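Local structure of ATPase associated with various cellular activities, AAA_5 (6N0S) at residues 7-16 with 164-174. The protein probably binds and hydrolyses ATP as a whole McrB protein, its N-terminal EVE-like domain resembling PUA-like RNA-binding proteins. Numbering follows the deposited sequence.
Sequences LGFSKYWVEI and RYLVPIRPEDY
Pro-168 lies over one face of the Trp-13 indole, with CB 3.9 Å from the centroid of the six-membered ring and almost on its normal. Leu-166 O sits at the indole edge. Trp-13 NE1 donates to Ser-10 O in the ring plane. The Tyr-12 ring takes Tyr-174 on one face as an offset stack, centroids 4.7 Å apart, planes at 25°. Lys-11 CB lies over the opposite face, toward the rim. Pro-171 approaches this ring obliquely, with its CB 3.7 Å from Tyr-12 CE2. Leu-7 CD1 rests over one face of the Arg-164 guanidinium, which pairs with Glu-41. Leu-166 CD2 lies over one Tyr-165 face, toward the rim, and Ile-16 O sits at that ring's edge. Tyr-165 and Glu-15 run side by side, ring and carboxylate planes 52° apart. Glu-15 CG is anti to its backbone N (chi1 -177°) and the chain stays extended, bringing the carboxylate to the phenol. Tyr-165 OH donates to the anti lone pair of Glu-15 OE2 at 2.7 Å, while OE1 bonds with Asn-17 and His-59. Val-14 and Val-167 exchange two backbone hydrogen bonds. Strand 166-169, outermost in the mixed sheet within this chain, thus pairs antiparallel with strand 12-17 in a PUA-like, EVE-type domain.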
loop_
_atom_site.group_PDB
_atom_site.type_symbol
_atom_site.label_atom_id
_atom_site.label_comp_id
_atom_site.label_asym_id
_atom_site.label_seq_id
_atom_site.Cartn_x
_atom_site.Cartn_y
_atom_site.Cartn_z
ATOM N N LEU A 7 -9.017 9.950 6.356
ATOM C CA LEU A 7 -7.732 10.616 6.448
ATOM C C LEU A 7 -7.603 11.669 5.358
ATOM O O LEU A 7 -7.067 12.758 5.591
ATOM C CB LEU A 7 -6.597 9.601 6.359
ATOM C CG LEU A 7 -5.210 10.201 6.508
ATOM C CD1 LEU A 7 -5.130 10.942 7.840
ATOM C CD2 LEU A 7 -4.140 9.138 6.425
ATOM N N GLY A 8 -8.109 11.372 4.171
ATOM C CA GLY A 8 -8.100 12.354 3.106
ATOM C C GLY A 8 -8.962 11.869 1.965
ATOM O O GLY A 8 -9.611 10.817 2.040
ATOM N N PHE A 9 -8.929 12.661 0.903
ATOM C CA PHE A 9 -9.764 12.491 -0.286
ATOM C C PHE A 9 -8.873 12.874 -1.464
ATOM O O PHE A 9 -8.419 14.015 -1.537
ATOM C CB PHE A 9 -11.028 13.376 -0.216
ATOM C CG PHE A 9 -11.908 13.253 -1.420
ATOM C CD1 PHE A 9 -12.595 12.078 -1.656
ATOM C CD2 PHE A 9 -12.009 14.284 -2.340
ATOM C CE1 PHE A 9 -13.388 11.934 -2.774
ATOM C CE2 PHE A 9 -12.812 14.150 -3.479
ATOM C CZ PHE A 9 -13.500 12.975 -3.691
ATOM N N SER A 10 -8.515 11.917 -2.324
ATOM C CA SER A 10 -7.519 12.232 -3.340
ATOM C C SER A 10 -7.479 11.146 -4.395
ATOM O O SER A 10 -7.788 9.976 -4.134
ATOM C CB SER A 10 -6.114 12.396 -2.742
ATOM O OG SER A 10 -5.145 12.724 -3.734
ATOM N N LYS A 11 -7.056 11.547 -5.590
ATOM C CA LYS A 11 -6.794 10.582 -6.638
ATOM C C LYS A 11 -5.432 9.922 -6.455
ATOM O O LYS A 11 -5.168 8.911 -7.097
ATOM C CB LYS A 11 -6.875 11.264 -8.009
ATOM C CG LYS A 11 -6.934 10.261 -9.186
ATOM C CD LYS A 11 -7.036 10.941 -10.547
ATOM C CE LYS A 11 -6.983 9.907 -11.682
ATOM N NZ LYS A 11 -8.282 9.170 -11.875
ATOM N N TYR A 12 -4.572 10.474 -5.600
ATOM C CA TYR A 12 -3.185 10.055 -5.459
ATOM C C TYR A 12 -2.944 9.690 -4.007
ATOM O O TYR A 12 -3.205 10.512 -3.122
ATOM C CB TYR A 12 -2.252 11.172 -5.899
ATOM C CG TYR A 12 -2.621 11.651 -7.288
ATOM C CD1 TYR A 12 -2.230 10.927 -8.414
ATOM C CD2 TYR A 12 -3.391 12.796 -7.469
ATOM C CE1 TYR A 12 -2.573 11.339 -9.681
ATOM C CE2 TYR A 12 -3.739 13.227 -8.739
ATOM C CZ TYR A 12 -3.333 12.497 -9.834
ATOM O OH TYR A 12 -3.679 12.912 -11.087
ATOM N N TRP A 13 -2.487 8.441 -3.770
ATOM C CA TRP A 13 -2.198 7.926 -2.432
ATOM C C TRP A 13 -0.818 7.296 -2.440
ATOM O O TRP A 13 -0.312 6.881 -3.496
ATOM C CB TRP A 13 -3.250 6.889 -1.957
ATOM C CG TRP A 13 -4.591 7.490 -1.681
ATOM C CD1 TRP A 13 -5.454 8.005 -2.584
ATOM C CD2 TRP A 13 -5.207 7.660 -0.389
ATOM N NE1 TRP A 13 -6.578 8.482 -1.938
ATOM C CE2 TRP A 13 -6.443 8.274 -0.591
ATOM C CE3 TRP A 13 -4.828 7.325 0.908
ATOM C CZ2 TRP A 13 -7.304 8.580 0.470
ATOM C CZ3 TRP A 13 -5.668 7.588 1.930
ATOM C CH2 TRP A 13 -6.891 8.233 1.723
ATOM N N VAL A 14 -0.197 7.259 -1.256
ATOM C CA VAL A 14 1.084 6.576 -1.029
ATOM C C VAL A 14 0.860 5.382 -0.114
ATOM O O VAL A 14 0.191 5.494 0.909
ATOM C CB VAL A 14 2.133 7.508 -0.410
ATOM C CG1 VAL A 14 3.394 6.734 0.001
ATOM C CG2 VAL A 14 2.520 8.621 -1.387
ATOM N N GLU A 15 1.413 4.250 -0.487
ATOM C CA GLU A 15 1.476 3.076 0.373
ATOM C C GLU A 15 2.824 3.093 1.089
ATOM O O GLU A 15 3.881 3.100 0.437
ATOM C CB GLU A 15 1.328 1.786 -0.448
ATOM C CG GLU A 15 1.311 0.509 0.408
ATOM C CD GLU A 15 1.657 -0.791 -0.329
ATOM O OE1 GLU A 15 2.556 -0.803 -1.189
ATOM O OE2 GLU A 15 1.016 -1.816 -0.032
ATOM N N ILE A 16 2.788 3.050 2.421
ATOM C CA ILE A 16 3.980 3.086 3.259
ATOM C C ILE A 16 4.321 1.665 3.738
ATOM O O ILE A 16 3.503 1.002 4.383
ATOM C CB ILE A 16 3.768 4.047 4.433
ATOM C CG1 ILE A 16 3.519 5.457 3.892
ATOM C CG2 ILE A 16 5.010 4.066 5.331
ATOM C CD1 ILE A 16 2.889 6.304 4.842
ATOM N N ARG A 164 1.250 5.215 9.687
ATOM C CA ARG A 164 0.249 5.087 8.641
ATOM C C ARG A 164 0.626 3.989 7.670
ATOM O O ARG A 164 1.795 3.687 7.486
ATOM C CB ARG A 164 0.119 6.397 7.865
ATOM C CG ARG A 164 -0.243 7.605 8.733
ATOM C CD ARG A 164 -1.656 7.584 9.127
ATOM N NE ARG A 164 -2.015 8.800 9.852
ATOM C CZ ARG A 164 -3.233 9.011 10.346
ATOM N NH1 ARG A 164 -4.188 8.081 10.188
ATOM N NH2 ARG A 164 -3.498 10.126 11.021
ATOM N N TYR A 165 -0.381 3.464 6.976
ATOM C CA TYR A 165 -0.173 2.540 5.874
ATOM C C TYR A 165 -0.496 3.176 4.528
ATOM O O TYR A 165 0.280 3.048 3.585
ATOM C CB TYR A 165 -1.020 1.257 6.084
ATOM C CG TYR A 165 -1.001 0.294 4.898
ATOM C CD1 TYR A 165 0.185 -0.132 4.327
ATOM C CD2 TYR A 165 -2.188 -0.170 4.348
ATOM C CE1 TYR A 165 0.186 -0.983 3.252
ATOM C CE2 TYR A 165 -2.193 -1.009 3.272
ATOM C CZ TYR A 165 -1.004 -1.419 2.729
ATOM O OH TYR A 165 -1.002 -2.256 1.645
ATOM N N LEU A 166 -1.618 3.870 4.408
ATOM C CA LEU A 166 -1.985 4.578 3.185
ATOM C C LEU A 166 -2.235 6.043 3.496
ATOM O O LEU A 166 -3.016 6.355 4.399
ATOM C CB LEU A 166 -3.232 3.975 2.564
ATOM C CG LEU A 166 -3.097 2.520 2.169
ATOM C CD1 LEU A 166 -4.471 1.863 1.915
ATOM C CD2 LEU A 166 -2.222 2.462 0.943
ATOM N N VAL A 167 -1.563 6.936 2.769
ATOM C CA VAL A 167 -1.781 8.364 2.991
ATOM C C VAL A 167 -2.092 9.067 1.674
ATOM O O VAL A 167 -1.535 8.709 0.622
ATOM C CB VAL A 167 -0.566 9.013 3.682
ATOM C CG1 VAL A 167 -0.389 8.445 5.116
ATOM C CG2 VAL A 167 0.692 8.787 2.857
ATOM N N PRO A 168 -2.958 10.073 1.705
ATOM C CA PRO A 168 -3.283 10.855 0.513
ATOM C C PRO A 168 -2.194 11.871 0.241
ATOM O O PRO A 168 -1.592 12.404 1.170
ATOM C CB PRO A 168 -4.594 11.552 0.934
ATOM C CG PRO A 168 -4.375 11.815 2.363
ATOM C CD PRO A 168 -3.587 10.652 2.906
ATOM N N ILE A 169 -1.952 12.153 -1.047
ATOM C CA ILE A 169 -1.084 13.261 -1.443
ATOM C C ILE A 169 -1.771 14.124 -2.508
ATOM O O ILE A 169 -2.724 13.719 -3.183
ATOM C CB ILE A 169 0.321 12.779 -1.944
ATOM C CG1 ILE A 169 0.203 11.882 -3.174
ATOM C CG2 ILE A 169 1.042 12.053 -0.840
ATOM C CD1 ILE A 169 1.599 11.508 -3.899
ATOM N N ARG A 170 -1.280 15.323 -2.656
ATOM C CA ARG A 170 -1.920 16.237 -3.598
ATOM C C ARG A 170 -1.519 15.901 -5.033
ATOM O O ARG A 170 -0.511 15.218 -5.254
ATOM C CB ARG A 170 -1.507 17.657 -3.289
ATOM C CG ARG A 170 -1.886 18.117 -1.871
ATOM C CD ARG A 170 -1.236 19.479 -1.561
ATOM N NE ARG A 170 0.209 19.288 -1.419
ATOM C CZ ARG A 170 1.124 20.256 -1.445
ATOM N NH1 ARG A 170 0.754 21.532 -1.600
ATOM N NH2 ARG A 170 2.418 19.933 -1.305
ATOM N N PRO A 171 -2.286 16.366 -6.035
ATOM C CA PRO A 171 -1.876 16.075 -7.427
ATOM C C PRO A 171 -0.478 16.559 -7.743
ATOM O O PRO A 171 0.282 15.860 -8.417
ATOM C CB PRO A 171 -2.940 16.790 -8.272
ATOM C CG PRO A 171 -4.197 16.738 -7.409
ATOM C CD PRO A 171 -3.674 16.874 -5.966
ATOM N N GLU A 172 -0.095 17.719 -7.226
ATOM C CA GLU A 172 1.229 18.242 -7.499
ATOM C C GLU A 172 2.318 17.441 -6.785
ATOM O O GLU A 172 3.473 17.440 -7.229
ATOM C CB GLU A 172 1.258 19.726 -7.109
ATOM C CG GLU A 172 0.947 19.989 -5.667
ATOM C CD GLU A 172 -0.479 20.494 -5.414
ATOM O OE1 GLU A 172 -0.600 21.332 -4.493
ATOM O OE2 GLU A 172 -1.456 20.051 -6.102
ATOM N N ASP A 173 1.992 16.759 -5.677
ATOM C CA ASP A 173 2.997 15.930 -5.016
ATOM C C ASP A 173 3.261 14.673 -5.831
ATOM O O ASP A 173 4.406 14.235 -5.945
ATOM C CB ASP A 173 2.566 15.533 -3.597
ATOM C CG ASP A 173 2.246 16.725 -2.715
ATOM O OD1 ASP A 173 2.868 17.786 -2.927
ATOM O OD2 ASP A 173 1.369 16.586 -1.828
ATOM N N TYR A 174 2.201 14.078 -6.380
ATOM C CA TYR A 174 2.336 12.991 -7.344
ATOM C C TYR A 174 3.236 13.384 -8.513
ATOM O O TYR A 174 4.194 12.682 -8.838
ATOM C CB TYR A 174 0.953 12.590 -7.858
ATOM C CG TYR A 174 1.072 11.620 -8.978
ATOM C CD1 TYR A 174 1.288 10.256 -8.724
ATOM C CD2 TYR A 174 1.035 12.052 -10.298
ATOM C CE1 TYR A 174 1.436 9.358 -9.754
ATOM C CE2 TYR A 174 1.196 11.153 -11.342
ATOM C CZ TYR A 174 1.396 9.813 -11.064
ATOM O OH TYR A 174 1.533 8.932 -12.108
#